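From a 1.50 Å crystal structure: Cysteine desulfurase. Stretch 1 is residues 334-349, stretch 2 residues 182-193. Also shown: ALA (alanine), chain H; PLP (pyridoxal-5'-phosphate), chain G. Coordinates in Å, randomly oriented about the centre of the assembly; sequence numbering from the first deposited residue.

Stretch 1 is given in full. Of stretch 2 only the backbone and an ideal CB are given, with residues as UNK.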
# COMPACT_ATOMS: atom_id res chain seq x y z
N TRP B 334 -8.12 -31.80 -15.90
CA TRP B 334 -8.01 -30.36 -15.76
C TRP B 334 -9.39 -29.77 -15.53
O TRP B 334 -10.38 -30.33 -15.91
CB TRP B 334 -7.24 -29.71 -16.91
CG TRP B 334 -7.75 -29.94 -18.26
CD1 TRP B 334 -7.42 -30.96 -19.08
CD2 TRP B 334 -8.68 -29.15 -18.97
NE1 TRP B 334 -8.06 -30.85 -20.23
CE2 TRP B 334 -8.87 -29.75 -20.20
CE3 TRP B 334 -9.36 -27.98 -18.70
CZ2 TRP B 334 -9.67 -29.23 -21.14
CZ3 TRP B 334 -10.17 -27.48 -19.64
CH2 TRP B 334 -10.33 -28.09 -20.84
N TYR B 335 -9.39 -28.61 -14.89
CA TYR B 335 -10.57 -27.95 -14.44
C TYR B 335 -10.93 -26.70 -15.21
O TYR B 335 -10.18 -26.20 -15.96
CB TYR B 335 -10.47 -27.69 -12.93
CG TYR B 335 -10.04 -28.90 -12.12
CD1 TYR B 335 -10.94 -29.83 -11.73
CD2 TYR B 335 -8.73 -29.08 -11.75
CE1 TYR B 335 -10.55 -30.95 -11.01
CE2 TYR B 335 -8.34 -30.19 -11.06
CZ TYR B 335 -9.25 -31.12 -10.68
OH TYR B 335 -8.88 -32.21 -9.98
N GLY B 336 -12.15 -26.27 -15.00
CA GLY B 336 -12.63 -25.12 -15.71
C GLY B 336 -13.33 -25.42 -17.00
O GLY B 336 -13.52 -26.51 -17.40
N PRO B 337 -13.73 -24.29 -17.67
CA PRO B 337 -14.50 -24.48 -18.89
C PRO B 337 -13.82 -25.17 -20.07
O PRO B 337 -12.75 -24.91 -20.39
CB PRO B 337 -14.90 -23.07 -19.30
CG PRO B 337 -14.93 -22.31 -18.06
CD PRO B 337 -13.73 -22.79 -17.35
N ARG B 338 -14.56 -26.05 -20.70
CA ARG B 338 -14.11 -26.72 -21.90
C ARG B 338 -14.23 -25.85 -23.11
O ARG B 338 -13.52 -26.03 -24.01
CB ARG B 338 -14.94 -27.95 -22.17
CG ARG B 338 -14.46 -29.21 -21.55
CD ARG B 338 -14.05 -29.01 -20.13
NE ARG B 338 -13.14 -30.04 -19.77
CZ ARG B 338 -12.47 -30.14 -18.63
NH1 ARG B 338 -12.60 -29.29 -17.59
NH2 ARG B 338 -11.67 -31.16 -18.56
N ASN B 339 -15.18 -24.92 -23.13
CA ASN B 339 -15.27 -23.97 -24.11
C ASN B 339 -14.11 -22.95 -23.88
O ASN B 339 -14.23 -22.07 -22.97
CB ASN B 339 -16.60 -23.18 -24.08
CG ASN B 339 -16.69 -22.15 -25.06
OD1 ASN B 339 -15.84 -21.89 -25.88
ND2 ASN B 339 -17.83 -21.43 -25.01
N LEU B 340 -13.06 -23.03 -24.66
CA LEU B 340 -11.90 -22.19 -24.41
C LEU B 340 -12.17 -20.78 -24.66
O LEU B 340 -11.37 -19.94 -24.23
CB LEU B 340 -10.61 -22.68 -25.16
CG LEU B 340 -10.25 -24.12 -24.74
CD1 LEU B 340 -8.96 -24.51 -25.47
CD2 LEU B 340 -10.11 -24.40 -23.27
N LYS B 341 -13.24 -20.35 -25.36
CA LYS B 341 -13.55 -18.91 -25.44
C LYS B 341 -13.92 -18.31 -24.08
O LYS B 341 -13.87 -17.06 -23.97
CB LYS B 341 -14.72 -18.71 -26.44
CG LYS B 341 -14.32 -18.98 -27.90
CD LYS B 341 -15.17 -18.37 -28.92
CE LYS B 341 -14.69 -18.81 -30.31
NZ LYS B 341 -13.35 -18.30 -30.78
N LYS B 342 -14.29 -19.15 -23.13
CA LYS B 342 -14.64 -18.74 -21.77
C LYS B 342 -13.55 -19.16 -20.73
O LYS B 342 -13.83 -19.25 -19.52
CB LYS B 342 -16.01 -19.48 -21.32
CG LYS B 342 -17.32 -18.95 -21.87
CD LYS B 342 -18.39 -19.42 -20.87
CE LYS B 342 -18.27 -18.89 -19.40
NZ LYS B 342 -19.42 -19.28 -18.52
N HIS B 343 -12.33 -19.50 -21.20
CA HIS B 343 -11.27 -19.98 -20.33
C HIS B 343 -10.05 -19.06 -20.50
O HIS B 343 -9.47 -18.92 -21.58
CB HIS B 343 -10.87 -21.41 -20.78
CG HIS B 343 -10.26 -22.25 -19.72
ND1 HIS B 343 -9.12 -21.92 -18.97
CD2 HIS B 343 -10.66 -23.44 -19.19
CE1 HIS B 343 -8.85 -22.88 -18.08
NE2 HIS B 343 -9.80 -23.78 -18.19
N ALA B 344 -9.68 -18.44 -19.40
CA ALA B 344 -8.57 -17.54 -19.40
C ALA B 344 -7.25 -18.28 -19.35
O ALA B 344 -7.24 -19.44 -19.45
CB ALA B 344 -8.69 -16.59 -18.24
N GLY B 345 -6.16 -17.56 -19.23
CA GLY B 345 -4.84 -18.15 -19.23
C GLY B 345 -4.42 -18.81 -17.96
O GLY B 345 -3.41 -18.51 -17.43
N VAL B 346 -5.26 -19.69 -17.49
CA VAL B 346 -5.12 -20.40 -16.26
C VAL B 346 -5.55 -21.85 -16.47
O VAL B 346 -6.64 -22.05 -16.91
CB VAL B 346 -6.06 -19.82 -15.19
CG1 VAL B 346 -5.92 -20.56 -13.88
CG2 VAL B 346 -5.79 -18.33 -14.98
N VAL B 347 -4.68 -22.81 -16.16
CA VAL B 347 -5.07 -24.24 -16.25
C VAL B 347 -4.73 -24.88 -14.94
O VAL B 347 -3.53 -25.09 -14.58
CB VAL B 347 -4.30 -24.90 -17.40
CG1 VAL B 347 -4.74 -26.37 -17.43
CG2 VAL B 347 -4.59 -24.23 -18.73
N SER B 348 -5.74 -25.24 -14.14
CA SER B 348 -5.64 -26.01 -12.95
C SER B 348 -5.87 -27.46 -13.34
O SER B 348 -6.70 -27.79 -14.20
CB SER B 348 -6.75 -25.63 -11.88
OG SER B 348 -6.32 -24.54 -11.09
N PHE B 349 -5.09 -28.32 -12.70
CA PHE B 349 -5.12 -29.74 -12.95
C PHE B 349 -4.64 -30.50 -11.73
O PHE B 349 -4.21 -29.94 -10.77
CB PHE B 349 -4.24 -30.11 -14.17
CG PHE B 349 -2.79 -29.75 -14.03
CD1 PHE B 349 -2.37 -28.50 -14.29
CD2 PHE B 349 -1.84 -30.70 -13.72
CE1 PHE B 349 -1.06 -28.16 -14.16
CE2 PHE B 349 -0.53 -30.37 -13.60
CZ PHE B 349 -0.12 -29.10 -13.83
N UNK B 182 -14.39 -11.17 -12.43
CA UNK B 182 -14.37 -11.26 -13.85
C UNK B 182 -13.85 -12.60 -14.32
O UNK B 182 -14.41 -13.26 -15.24
CB UNK B 182 -13.53 -10.12 -14.43
N UNK B 183 -12.73 -13.01 -13.78
CA UNK B 183 -12.06 -14.31 -14.02
C UNK B 183 -11.72 -14.95 -12.73
O UNK B 183 -11.19 -14.36 -11.83
CB UNK B 183 -10.79 -14.15 -14.86
N UNK B 184 -11.99 -16.28 -12.61
CA UNK B 184 -11.60 -17.08 -11.51
C UNK B 184 -10.09 -17.42 -11.50
O UNK B 184 -9.64 -17.95 -12.50
CB UNK B 184 -12.44 -18.36 -11.52
N UNK B 185 -9.41 -17.15 -10.39
CA UNK B 185 -8.00 -17.45 -10.27
C UNK B 185 -7.73 -18.93 -10.09
O UNK B 185 -6.60 -19.31 -10.11
CB UNK B 185 -7.40 -16.67 -9.10
N UNK B 186 -8.72 -19.74 -9.77
CA UNK B 186 -8.53 -21.17 -9.57
C UNK B 186 -8.97 -21.94 -10.75
O UNK B 186 -8.29 -22.94 -11.11
CB UNK B 186 -9.28 -21.66 -8.33
N UNK B 187 -10.13 -21.64 -11.32
CA UNK B 187 -10.65 -22.29 -12.47
C UNK B 187 -10.39 -21.71 -13.83
O UNK B 187 -10.41 -22.41 -14.85
CB UNK B 187 -12.17 -22.40 -12.29
N UNK B 188 -10.06 -20.41 -13.92
CA UNK B 188 -9.91 -19.75 -15.19
C UNK B 188 -11.15 -19.42 -15.98
O UNK B 188 -11.09 -18.88 -17.06
CB UNK B 188 -9.01 -20.62 -16.07
N UNK B 189 -12.29 -19.64 -15.36
CA UNK B 189 -13.52 -19.22 -16.01
C UNK B 189 -13.61 -17.69 -16.22
O UNK B 189 -13.29 -16.96 -15.23
CB UNK B 189 -14.71 -19.70 -15.18
N UNK B 190 -14.00 -17.29 -17.40
CA UNK B 190 -14.35 -15.89 -17.70
C UNK B 190 -15.83 -15.77 -17.55
O UNK B 190 -16.53 -16.25 -18.42
CB UNK B 190 -13.90 -15.46 -19.10
N UNK B 191 -16.31 -15.08 -16.55
CA UNK B 191 -17.75 -14.89 -16.42
C UNK B 191 -18.31 -13.85 -17.37
O UNK B 191 -17.62 -13.04 -17.88
CB UNK B 191 -18.09 -14.49 -14.98
N UNK B 192 -19.62 -13.95 -17.61
CA UNK B 192 -20.33 -13.03 -18.48
C UNK B 192 -20.62 -11.77 -17.73
O UNK B 192 -21.72 -11.44 -17.46
CB UNK B 192 -21.62 -13.65 -19.02
N UNK B 193 -19.55 -11.06 -17.41
CA UNK B 193 -19.68 -9.87 -16.61
C UNK B 193 -20.55 -8.75 -17.22
O UNK B 193 -21.25 -8.10 -16.50
CB UNK B 193 -18.28 -9.32 -16.33
N ALA H . -4.92 -14.12 -6.75
CA ALA H . -3.53 -14.78 -6.66
C ALA H . -3.46 -16.32 -6.50
O ALA H . -4.50 -16.95 -6.85
CB ALA H . -2.57 -14.22 -5.58
OXT ALA H . -2.43 -17.01 -6.17
N1 PLP G . -9.22 -11.68 -6.67
C2 PLP G . -8.77 -12.48 -7.67
C2A PLP G . -9.72 -13.06 -8.70
C3 PLP G . -7.39 -12.77 -7.67
O3 PLP G . -6.89 -13.56 -8.65
C4 PLP G . -6.53 -12.17 -6.72
C4A PLP G . -5.01 -12.59 -6.74
C5 PLP G . -7.10 -11.29 -5.77
C6 PLP G . -8.45 -11.05 -5.73
C5A PLP G . -6.18 -10.68 -4.71
O4P PLP G . -5.25 -9.76 -5.36
P PLP G . -4.22 -9.16 -4.37
O1P PLP G . -3.35 -8.38 -5.23
O2P PLP G . -3.49 -10.37 -3.75
O3P PLP G . -4.94 -8.43 -3.34

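Position 182 has nothing of stretch 1 near its CB, so many residues would fit. It is His182, and its ND1 is hydrogen-bonded elsewhere in the structure.

At position 183 the CA-to-CB bond points toward stretch 1, and the ideal CB lies 4.7 Å from Ala344 CB. A small or medium apolar residue would suit. It is Val183, whose CG1 packs 3.6 Å from Ala344 CB.

Position 184 points sideways, out of reach of stretch 1. A polar side chain could serve the local turn. It is Ser184; its OG accepts from the backbone N of positions 186 and 187.

Position 185 points away from stretch 1, on the side of the cofactor and alanine. A polar residue is plausible. It is Asn185: its ND2 donates to ALA O at 2.7 Å.

Position 186 also points away. Its contact with stretch 1 is through the backbone, so the side chain is loosely specified. It is Ala186, whose O accepts from Ser348 OG at 2.5 Å.

Position 187 points sideways, with the ideal CB 4.4 Å from Gly336 CA. Medium apolar residues such as leucine or methionine would suit. It is Leu187; its end comes nearer stretch 1, with CD2 4.0 Å from Tyr335 CB. Its backbone O accepts from water 1.

Position 188 has phi/psi of 74/7. A CB would lie 2.9 Å from Val346 O, a clash, and would jam against the preceding carbonyl. Glycine is called for, and it is Gly188. Its O accepts from Ala344 N at 2.8 Å, almost linearly.

Position 189 forms a single beta bridge with His343. The ideal CB is 3.9 Å from Pro337 CG, so valine, isoleucine or another apolar residue would suit. It is Val189, with CG2 3.8 Å from Pro337 CG.

At position 190 the backbone N donates to Lys342 O at 2.9 Å. The CB points sideways, and Ala344 CB offers an apolar surface. Valine, leucine or isoleucine would do. It is Ile190: CG1 packs 3.9 Å from Ala344 CB.

Position 191 points away. Stretch 1 sets little limit here, so polar or apolar residues would do. It is His191, whose NE2 is hydrogen-bonded elsewhere in the structure.

Position 192 points sideways, but the Lys342 ammonium extends into this region. An acid long enough to reach it would suit. It is Glu192; OE2 forms a salt bridge with Lys342 NZ at 2.9 Å.

Position 193 is out of reach of stretch 1 and starts a helix, so most helix-compatible residues would suit. It is Val193.

Stretch 2 (182-193) HVSNALGVIHEV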
# COMPACT_ATOMS: atom_id res chain seq x y z
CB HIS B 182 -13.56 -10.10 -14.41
CG HIS B 182 -13.66 -9.85 -15.83
ND1 HIS B 182 -13.09 -8.73 -16.42
CD2 HIS B 182 -14.23 -10.54 -16.86
CE1 HIS B 182 -13.32 -8.71 -17.71
NE2 HIS B 182 -14.01 -9.81 -18.00
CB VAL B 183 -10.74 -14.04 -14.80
CG1 VAL B 183 -9.90 -15.35 -15.03
CG2 VAL B 183 -11.01 -13.37 -16.13
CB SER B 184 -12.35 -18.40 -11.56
OG SER B 184 -11.83 -19.28 -10.56
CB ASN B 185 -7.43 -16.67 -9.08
CG ASN B 185 -8.01 -17.13 -7.75
OD1 ASN B 185 -9.26 -17.17 -7.58
ND2 ASN B 185 -7.15 -17.46 -6.82
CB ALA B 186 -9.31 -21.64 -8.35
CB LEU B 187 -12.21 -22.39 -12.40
CG LEU B 187 -12.70 -23.11 -11.18
CD1 LEU B 187 -14.21 -22.96 -11.01
CD2 LEU B 187 -12.41 -24.62 -11.36
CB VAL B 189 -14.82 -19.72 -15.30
CG1 VAL B 189 -14.86 -19.44 -13.83
CG2 VAL B 189 -16.04 -19.30 -16.06
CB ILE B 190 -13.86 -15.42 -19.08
CG1 ILE B 190 -12.31 -15.76 -19.31
CG2 ILE B 190 -14.10 -13.90 -19.25
CD1 ILE B 190 -11.88 -15.53 -20.69
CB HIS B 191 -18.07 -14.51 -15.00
CG HIS B 191 -17.80 -15.59 -14.02
ND1 HIS B 191 -17.01 -15.42 -12.91
CD2 HIS B 191 -18.17 -16.88 -14.00
CE1 HIS B 191 -16.94 -16.54 -12.23
NE2 HIS B 191 -17.64 -17.44 -12.88
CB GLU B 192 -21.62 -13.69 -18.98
CG GLU B 192 -21.35 -15.06 -19.60
CD GLU B 192 -21.37 -16.25 -18.59
OE1 GLU B 192 -21.20 -16.12 -17.37
OE2 GLU B 192 -21.52 -17.36 -19.10
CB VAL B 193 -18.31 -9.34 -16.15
CG1 VAL B 193 -18.48 -8.08 -15.35
CG2 VAL B 193 -17.63 -10.35 -15.27
O HOH W 1 -8.30 -24.37 -15.38
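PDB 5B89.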